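Local coordinates for ribosomal protein uL16 3-hydroxylase (Escherichia coli, PDB 4CCL) that hydroxylates an arginine of ribosomal protein uL16 at its C-3 position, using ferrous iron, 2-oxoglutarate and molecular oxygen, at residues Asp33-Asp38 and His88-Thr93; Phe132-Thr137 and Met196-Gly201. All coordinates share one frame; numbering follows the deposited sequence.

Contact 1. Residues Asp33-Asp38 and His88-Thr93; sequences DPISPD and HWHEPT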
loop_
_atom_site.group_PDB
_atom_site.type_symbol
_atom_site.label_atom_id
_atom_site.label_comp_id
_atom_site.label_asym_id
_atom_site.label_seq_id
_atom_site.Cartn_x
_atom_site.Cartn_y
_atom_site.Cartn_z
ATOM N N ASP B 33 -1.126 -39.995 -20.064
ATOM C CA ASP B 33 -0.663 -39.162 -18.965
ATOM C C ASP B 33 0.768 -38.687 -19.180
ATOM O O ASP B 33 1.639 -39.472 -19.549
ATOM C CB ASP B 33 -0.784 -39.916 -17.641
ATOM C CG ASP B 33 -2.220 -40.252 -17.296
ATOM O OD1 ASP B 33 -2.928 -40.812 -18.161
ATOM O OD2 ASP B 33 -2.648 -39.947 -16.165
ATOM N N PRO B 34 1.007 -37.386 -18.957
ATOM C CA PRO B 34 2.333 -36.796 -19.154
ATOM C C PRO B 34 3.330 -37.304 -18.121
ATOM O O PRO B 34 4.529 -37.357 -18.391
ATOM C CB PRO B 34 2.081 -35.298 -18.954
ATOM C CG PRO B 34 0.877 -35.231 -18.080
ATOM C CD PRO B 34 0.026 -36.402 -18.467
ATOM N N ILE B 35 2.827 -37.692 -16.955
ATOM C CA ILE B 35 3.685 -38.097 -15.854
ATOM C C ILE B 35 3.088 -39.318 -15.146
ATOM O O ILE B 35 1.913 -39.638 -15.335
ATOM C CB ILE B 35 3.905 -36.913 -14.874
ATOM C CG1 ILE B 35 5.168 -37.110 -14.034
ATOM C CG2 ILE B 35 2.679 -36.683 -14.013
ATOM C CD1 ILE B 35 5.380 -36.039 -12.984
ATOM N N SER B 36 3.900 -39.998 -14.342
ATOM C CA SER B 36 3.474 -41.207 -13.641
ATOM C C SER B 36 3.469 -40.937 -12.138
ATOM O O SER B 36 4.159 -40.030 -11.675
ATOM C CB SER B 36 4.412 -42.376 -13.968
ATOM O OG SER B 36 5.500 -42.432 -13.060
ATOM N N PRO B 37 2.666 -41.699 -11.374
ATOM C CA PRO B 37 2.580 -41.513 -9.918
ATOM C C PRO B 37 3.944 -41.571 -9.230
ATOM O O PRO B 37 4.171 -40.873 -8.238
ATOM C CB PRO B 37 1.721 -42.698 -9.471
ATOM C CG PRO B 37 0.863 -42.995 -10.646
ATOM C CD PRO B 37 1.733 -42.738 -11.847
ATOM N N ASP B 38 4.836 -42.398 -9.765
ATOM C CA ASP B 38 6.197 -42.516 -9.255
ATOM C C ASP B 38 6.987 -41.231 -9.473
ATOM O O ASP B 38 7.568 -40.679 -8.533
ATOM C CB ASP B 38 6.916 -43.696 -9.913
ATOM C CG ASP B 38 6.515 -45.028 -9.318
ATOM O OD1 ASP B 38 6.121 -45.051 -8.132
ATOM O OD2 ASP B 38 6.596 -46.051 -10.028
ATOM N N HIS B 88 6.287 -26.477 -14.047
ATOM C CA HIS B 88 7.587 -25.866 -13.806
ATOM C C HIS B 88 8.703 -26.907 -13.903
ATOM O O HIS B 88 9.718 -26.679 -14.560
ATOM C CB HIS B 88 7.623 -25.174 -12.438
ATOM C CG HIS B 88 6.714 -23.987 -12.327
ATOM N ND1 HIS B 88 6.801 -23.075 -11.301
ATOM C CD2 HIS B 88 5.696 -23.568 -13.120
ATOM C CE1 HIS B 88 5.877 -22.143 -11.461
ATOM N NE2 HIS B 88 5.195 -22.418 -12.556
ATOM N N TRP B 89 8.513 -28.044 -13.236
ATOM C CA TRP B 89 9.566 -29.051 -13.127
ATOM C C TRP B 89 9.496 -30.203 -14.139
ATOM O O TRP B 89 10.397 -31.041 -14.184
ATOM C CB TRP B 89 9.568 -29.612 -11.703
ATOM C CG TRP B 89 9.149 -28.588 -10.692
ATOM C CD1 TRP B 89 7.885 -28.362 -10.224
ATOM C CD2 TRP B 89 9.990 -27.639 -10.041
ATOM N NE1 TRP B 89 7.891 -27.333 -9.316
ATOM C CE2 TRP B 89 9.184 -26.866 -9.182
ATOM C CE3 TRP B 89 11.363 -27.357 -10.090
ATOM C CZ2 TRP B 89 9.682 -25.845 -8.387
ATOM C CZ3 TRP B 89 11.865 -26.342 -9.299
ATOM C CH2 TRP B 89 11.028 -25.597 -8.460
ATOM N N HIS B 90 8.438 -30.238 -14.945
ATOM C CA HIS B 90 8.235 -31.321 -15.910
ATOM C C HIS B 90 7.757 -30.767 -17.256
ATOM O O HIS B 90 6.700 -30.144 -17.328
ATOM C CB HIS B 90 7.213 -32.323 -15.357
ATOM C CG HIS B 90 7.353 -33.711 -15.900
ATOM N ND1 HIS B 90 6.417 -34.287 -16.731
ATOM C CD2 HIS B 90 8.311 -34.653 -15.709
ATOM C CE1 HIS B 90 6.794 -35.513 -17.042
ATOM N NE2 HIS B 90 7.942 -35.760 -16.431
ATOM N N GLU B 91 8.529 -30.994 -18.317
ATOM C CA GLU B 91 8.157 -30.515 -19.658
ATOM C C GLU B 91 6.913 -31.201 -20.260
ATOM O O GLU B 91 6.014 -30.516 -20.775
ATOM C CB GLU B 91 9.341 -30.581 -20.643
ATOM C CG GLU B 91 10.425 -29.532 -20.449
ATOM C CD GLU B 91 11.426 -29.520 -21.600
ATOM O OE1 GLU B 91 11.015 -29.798 -22.747
ATOM O OE2 GLU B 91 12.620 -29.239 -21.358
ATOM N N PRO B 92 6.861 -32.550 -20.220
ATOM C CA PRO B 92 5.668 -33.221 -20.753
ATOM C C PRO B 92 4.375 -32.745 -20.097
ATOM O O PRO B 92 3.342 -32.668 -20.762
ATOM C CB PRO B 92 5.921 -34.694 -20.420
ATOM C CG PRO B 92 7.397 -34.819 -20.418
ATOM C CD PRO B 92 7.899 -33.528 -19.834
ATOM N N THR B 93 4.441 -32.418 -18.812
ATOM C CA THR B 93 3.289 -31.871 -18.110
ATOM C C THR B 93 2.999 -30.465 -18.623
ATOM O O THR B 93 1.841 -30.094 -18.816
ATOM C CB THR B 93 3.501 -31.854 -16.580
ATOM O OG1 THR B 93 3.595 -33.199 -16.093
ATOM C CG2 THR B 93 2.337 -31.162 -15.888
#
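Where the short helix that includes Glu91-Thr93 begins, its N-cap residue His90 meets the loop of Pro34 and Ile35 that leads into helix 37-45. The nearest CA atoms across the contact are those of Pro34 and Thr93, 5.1 Å apart. Ile35 CG1 lies over one face of the imidazole, 4.0 Å from the centroid of the His90 ring and 18° off its normal, a CH-pi contact. Pro92 CD lies over the opposite face, and both carbons are offset toward the rim. In the ring plane, Pro34 O approaches the edge at His90 CE1, 3.2 Å away. His90 ND1 pairs with Thr93 OG1 at 3.1 Å, where either atom could be the donor. Thr93 N adds a weak capping bond to ND1, and NE2 has a weak bond to Glu39 OE1. Beside this, Pro34 CB packs 3.4 Å from Pro92 O and 4.2 Å from Pro92 CB. An alanine in place of His90 would probably leave Ile35 CG1 facing a gap and Thr93 N without its side-chain cap. Polar partners at both ring nitrogens, two of these bonds being weak, and carbon contacts on both faces probably limit the rotation of the imidazole, which meets the loop by van der Waals packing.

Contact 2. Residues Phe132-Thr137 and Met196-Gly201; sequences FIIQGT and MNYSVG
Gln135 extends CG anti to its backbone N and then bends at chi2 (67°), which turns its amide toward Asn197; Asn197 ND2 donates a hydrogen bond to Gln135 OE1, 3.1 Å away. The two amide planes are 70° apart: OE1 lies near the amide plane of Asn197, while the donor stands above the carbonyl plane of Gln135. This pair belongs to an antiparallel ladder in the JmjC, cupin-type beta fold, the strand directions differing by 157°. Phe132 pairs with Val200 and Ile134 with Tyr198, both hydrogen-bonded pairs: Phe132 N to Val200 O, Val200 N to Phe132 O, Ile134 N to Tyr198 O and Tyr198 N to Ile134 O are each 2.9 Å. Ile133 with Ser199 and Gln135 with Asn197 are non-hydrogen-bonded pairs, and their side chains share one face. There Ile133 CG2 packs 3.4 Å from Asn197 OD1, an oxygen that accepts hydrogen bonds from Arg140 NH1 and Trp142 NE1. Arg140 and Ser114, both inferred to bind substrate, lie beside Asn197, consistent with a second-shell role for its amide. On the other face, with Tyr198, Ile134 CD1 rests on Val200 CG2. Gly136 CA meets the Tyr198 ring at its edge, beside CE1. Past the end of strand 131-135, Thr137 O accepts from N of Met196, a selenomethionine. Met196 O is gripped twice, by Asn197 ND2 and by Gly136 N, the Gly136 N to Met196 O distance being 2.7 Å.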
loop_
_atom_site.group_PDB
_atom_site.type_symbol
_atom_site.label_atom_id
_atom_site.label_comp_id
_atom_site.label_asym_id
_atom_site.label_seq_id
_atom_site.Cartn_x
_atom_site.Cartn_y
_atom_site.Cartn_z
ATOM N N PHE B 132 -9.937 -26.255 -14.880
ATOM C CA PHE B 132 -10.253 -27.404 -15.718
ATOM C C PHE B 132 -9.646 -28.636 -15.063
ATOM O O PHE B 132 -8.436 -28.699 -14.863
ATOM C CB PHE B 132 -9.684 -27.234 -17.128
ATOM C CG PHE B 132 -10.411 -26.217 -17.961
ATOM C CD1 PHE B 132 -10.057 -24.879 -17.907
ATOM C CD2 PHE B 132 -11.437 -26.601 -18.811
ATOM C CE1 PHE B 132 -10.718 -23.942 -18.676
ATOM C CE2 PHE B 132 -12.103 -25.667 -19.582
ATOM C CZ PHE B 132 -11.741 -24.336 -19.515
ATOM N N ILE B 133 -10.475 -29.615 -14.718
ATOM C CA ILE B 133 -9.955 -30.810 -14.069
ATOM C C ILE B 133 -9.946 -31.994 -15.032
ATOM O O ILE B 133 -10.993 -32.517 -15.411
ATOM C CB ILE B 133 -10.743 -31.161 -12.796
ATOM C CG1 ILE B 133 -10.762 -29.961 -11.845
ATOM C CG2 ILE B 133 -10.135 -32.376 -12.121
ATOM C CD1 ILE B 133 -11.667 -30.137 -10.638
ATOM N N ILE B 134 -8.743 -32.407 -15.413
ATOM C CA ILE B 134 -8.539 -33.446 -16.411
ATOM C C ILE B 134 -8.323 -34.800 -15.752
ATOM O O ILE B 134 -7.413 -34.967 -14.939
ATOM C CB ILE B 134 -7.304 -33.132 -17.279
ATOM C CG1 ILE B 134 -7.413 -31.730 -17.880
ATOM C CG2 ILE B 134 -7.133 -34.177 -18.372
ATOM C CD1 ILE B 134 -6.099 -31.188 -18.412
ATOM N N GLN B 135 -9.159 -35.768 -16.109
ATOM C CA GLN B 135 -8.999 -37.123 -15.605
ATOM C C GLN B 135 -7.876 -37.848 -16.337
ATOM O O GLN B 135 -7.867 -37.922 -17.566
ATOM C CB GLN B 135 -10.304 -37.912 -15.728
ATOM C CG GLN B 135 -10.201 -39.358 -15.252
ATOM C CD GLN B 135 -9.965 -39.469 -13.757
ATOM O OE1 GLN B 135 -10.624 -38.799 -12.962
ATOM N NE2 GLN B 135 -9.014 -40.312 -13.368
ATOM N N GLY B 136 -6.930 -38.370 -15.563
ATOM C CA GLY B 136 -5.842 -39.187 -16.071
ATOM C C GLY B 136 -6.163 -40.656 -15.870
ATOM O O GLY B 136 -7.322 -41.058 -15.973
ATOM N N THR B 137 -5.135 -41.459 -15.606
ATOM C CA THR B 137 -5.323 -42.877 -15.316
ATOM C C THR B 137 -6.282 -43.066 -14.149
ATOM O O THR B 137 -6.312 -42.257 -13.222
ATOM C CB THR B 137 -4.001 -43.563 -14.921
ATOM O OG1 THR B 137 -3.570 -43.072 -13.645
ATOM C CG2 THR B 137 -2.922 -43.306 -15.955
HETATM N N MSE B 196 -5.237 -40.168 -11.234
HETATM C CA MSE B 196 -4.429 -38.983 -11.480
HETATM C C MSE B 196 -5.305 -37.874 -12.058
HETATM O O MSE B 196 -6.008 -38.074 -13.050
HETATM C CB MSE B 196 -3.282 -39.306 -12.441
HETATM C CG MSE B 196 -2.199 -40.177 -11.829
HETATM SE SE MSE B 196 -0.882 -39.136 -10.834
HETATM C CE MSE B 196 0.406 -38.858 -12.267
ATOM N N ASN B 197 -5.270 -36.707 -11.422
ATOM C CA ASN B 197 -6.032 -35.557 -11.889
ATOM C C ASN B 197 -5.129 -34.368 -12.177
ATOM O O ASN B 197 -4.201 -34.078 -11.416
ATOM C CB ASN B 197 -7.109 -35.165 -10.874
ATOM C CG ASN B 197 -8.430 -35.868 -11.123
ATOM O OD1 ASN B 197 -9.483 -35.400 -10.690
ATOM N ND2 ASN B 197 -8.382 -36.993 -11.827
ATOM N N TYR B 198 -5.411 -33.683 -13.280
ATOM C CA TYR B 198 -4.600 -32.551 -13.689
ATOM C C TYR B 198 -5.459 -31.305 -13.727
ATOM O O TYR B 198 -6.293 -31.137 -14.611
ATOM C CB TYR B 198 -4.004 -32.807 -15.074
ATOM C CG TYR B 198 -3.277 -34.123 -15.181
ATOM C CD1 TYR B 198 -3.974 -35.306 -15.405
ATOM C CD2 TYR B 198 -1.898 -34.188 -15.046
ATOM C CE1 TYR B 198 -3.319 -36.514 -15.495
ATOM C CE2 TYR B 198 -1.231 -35.394 -15.138
ATOM C CZ TYR B 198 -1.949 -36.553 -15.362
ATOM O OH TYR B 198 -1.297 -37.757 -15.451
ATOM N N SER B 199 -5.213 -30.403 -12.788
ATOM C CA SER B 199 -5.988 -29.182 -12.696
ATOM C C SER B 199 -5.250 -28.023 -13.350
ATOM O O SER B 199 -4.169 -27.623 -12.901
ATOM C CB SER B 199 -6.322 -28.866 -11.235
ATOM O OG SER B 199 -7.137 -29.883 -10.671
ATOM N N VAL B 200 -5.846 -27.495 -14.415
ATOM C CA VAL B 200 -5.337 -26.296 -15.046
ATOM C C VAL B 200 -6.076 -25.185 -14.345
ATOM O O VAL B 200 -7.293 -25.029 -14.508
ATOM C CB VAL B 200 -5.706 -26.234 -16.537
ATOM C CG1 VAL B 200 -5.160 -24.957 -17.166
ATOM C CG2 VAL B 200 -5.200 -27.461 -17.272
ATOM N N GLY B 201 -5.334 -24.420 -13.555
ATOM C CA GLY B 201 -5.919 -23.395 -12.721
ATOM C C GLY B 201 -5.830 -22.036 -13.370
ATOM O O GLY B 201 -5.028 -21.815 -14.277
#

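How the contacts relate
From the N terminus, the chain first reaches 33-38, and contact 1 closes a loop when 88-93 returns after 49 intervening residues, 18 of them in strands. Contact 2 opens only later, at 132-137, and closes at 196-201 after 58 residues that include no helix. The two loops therefore stand in series, neither nested nor crossed. The centres of contact 1 and contact 2 are nonetheless only about 12 Å apart, and they touch directly. Asp33 OD2 probably bonds to Tyr198 OH at 2.7 Å and to Thr137 N at 3.0 Å, reaching both segments of contact 2; Ile35 O packs against CE of the selenomethionine Met196. The loop before helix 37-45 thus joins helix 91-94 to strands 131-135 and 195-202 of the sheet.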